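Local coordinates for protein inorganic pyrophosphatase (Anaplasma phagocytophilum, PDB 3LD3) that probably catalyses the magnesium-dependent hydrolysis of inorganic pyrophosphate to two phosphate ions, as a homohexamer of the PPase family, at residues Tyr77-Asn82 / Gly88-Val93. Residues are numbered along the deposited sequence; the frame is centred on the assembly and turned at random.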
# COMPACT_ATOMS: atom_id res chain seq x y z
N TYR A 77 1.23 10.12 -14.96
CA TYR A 77 1.95 11.11 -15.74
C TYR A 77 3.08 10.51 -16.55
O TYR A 77 3.90 9.76 -16.04
CB TYR A 77 2.48 12.18 -14.80
CG TYR A 77 3.20 13.33 -15.44
CD1 TYR A 77 2.48 14.36 -16.03
CD2 TYR A 77 4.59 13.42 -15.40
CE1 TYR A 77 3.13 15.45 -16.58
CE2 TYR A 77 5.25 14.50 -15.97
CZ TYR A 77 4.51 15.52 -16.54
OH TYR A 77 5.15 16.60 -17.12
N GLY A 78 3.13 10.87 -17.82
CA GLY A 78 4.22 10.42 -18.65
C GLY A 78 4.28 11.19 -19.94
O GLY A 78 3.85 12.36 -20.00
N PHE A 79 4.85 10.56 -20.95
CA PHE A 79 5.11 11.22 -22.23
C PHE A 79 4.80 10.38 -23.47
O PHE A 79 4.79 9.14 -23.43
CB PHE A 79 6.58 11.69 -22.29
CG PHE A 79 7.56 10.56 -22.46
CD1 PHE A 79 8.03 10.20 -23.70
CD2 PHE A 79 7.99 9.84 -21.34
CE1 PHE A 79 8.92 9.15 -23.85
CE2 PHE A 79 8.88 8.77 -21.49
CZ PHE A 79 9.35 8.42 -22.73
N ILE A 80 4.52 11.07 -24.57
CA ILE A 80 4.31 10.40 -25.85
C ILE A 80 5.66 10.21 -26.54
O ILE A 80 6.36 11.19 -26.87
CB ILE A 80 3.37 11.21 -26.80
CG1 ILE A 80 2.06 11.60 -26.10
CG2 ILE A 80 3.10 10.40 -28.04
CD1 ILE A 80 1.16 12.55 -26.93
N PRO A 81 6.06 8.95 -26.76
CA PRO A 81 7.31 8.74 -27.50
C PRO A 81 7.31 9.34 -28.90
O PRO A 81 6.27 9.41 -29.55
CB PRO A 81 7.39 7.20 -27.60
CG PRO A 81 6.59 6.69 -26.50
CD PRO A 81 5.43 7.67 -26.36
N ASN A 82 8.49 9.77 -29.35
CA ASN A 82 8.65 10.23 -30.72
C ASN A 82 7.86 11.50 -31.01
O ASN A 82 7.25 11.62 -32.09
CB ASN A 82 8.20 9.16 -31.71
CG ASN A 82 9.30 8.41 -32.24
OD1 ASN A 82 10.12 7.87 -31.48
ND2 ASN A 82 9.38 8.35 -33.57
N GLY A 88 10.87 21.54 -26.76
CA GLY A 88 11.94 20.62 -27.20
C GLY A 88 11.86 19.20 -26.64
O GLY A 88 12.54 18.29 -27.11
N ASP A 89 11.03 19.02 -25.63
CA ASP A 89 10.82 17.73 -25.00
C ASP A 89 9.60 17.02 -25.61
O ASP A 89 8.79 17.63 -26.25
CB ASP A 89 10.59 17.93 -23.52
CG ASP A 89 11.85 18.38 -22.79
OD1 ASP A 89 12.98 18.15 -23.31
OD2 ASP A 89 11.70 18.95 -21.69
N PRO A 90 9.47 15.72 -25.37
CA PRO A 90 8.24 15.06 -25.78
C PRO A 90 7.00 15.62 -25.07
O PRO A 90 7.10 16.26 -24.03
CB PRO A 90 8.48 13.58 -25.42
CG PRO A 90 9.94 13.48 -25.14
CD PRO A 90 10.36 14.80 -24.64
N VAL A 91 5.83 15.43 -25.68
CA VAL A 91 4.58 15.90 -25.12
C VAL A 91 4.27 15.16 -23.82
O VAL A 91 4.36 13.93 -23.77
CB VAL A 91 3.41 15.62 -26.09
CG1 VAL A 91 2.06 16.02 -25.45
CG2 VAL A 91 3.63 16.35 -27.45
N ASP A 92 3.98 15.92 -22.77
CA ASP A 92 3.62 15.38 -21.47
C ASP A 92 2.12 15.15 -21.41
O ASP A 92 1.33 15.99 -21.87
CB ASP A 92 4.03 16.35 -20.38
CG ASP A 92 5.54 16.52 -20.31
OD1 ASP A 92 6.27 15.52 -20.48
OD2 ASP A 92 5.98 17.68 -20.09
N VAL A 93 1.73 14.02 -20.82
CA VAL A 93 0.35 13.63 -20.70
C VAL A 93 0.01 13.19 -19.28
O VAL A 93 0.71 12.34 -18.69
CB VAL A 93 0.00 12.48 -21.69
CG1 VAL A 93 -1.53 12.19 -21.71
CG2 VAL A 93 0.50 12.81 -23.10
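Tyr77 sets its ring anti to the backbone N (chi1 -177°) and Asp92 turns its carboxylate anti to its own carbonyl carbon (chi1 -65°); with these rotations the phenol end reaches the acid across an antiparallel strand pair of the pyrophosphatase beta-barrel. Tyr77 OH comes within 3.2 Å of Asp92 CG, the ring and carboxylate planes standing 39° apart. Lys126 ties the two together from strand 122-131: its NZ is hydrogen-bonded to Tyr77 OH and salt-bridged to Asp92 OD2. Asp92 OD2 also lies close to Asp124 OD1, as expected of two carboxylates predicted to share a magnesium ion. Tyr77 is a predicted substrate contact and a bound phosphate ion lies near it, so this end of the strands probably lines the active site.

Gly78 and Val93 form the hydrogen-bonded pair, Gly78 N giving to Val93 O at 3.0 Å and Val93 N to Gly78 O at 2.8 Å. Past the non-hydrogen-bonded pair Phe79-Asp92, Ile80 N continues to Val91 O, 3.0 Å away. On the other face from Asp92, Ile80 CG1 crosses against Val93 CG2 at 3.6 Å and Ile80 CD1 runs beside Val91 CG1, while helix 180-195 packs on Ile80 and Val91. Back on the Asp92 face, Phe79 and Pro90 lie side by side, with Phe79 CD1 3.8 Å from Pro90 CB, a carbon that also sits 3.5 Å from Ile80 O.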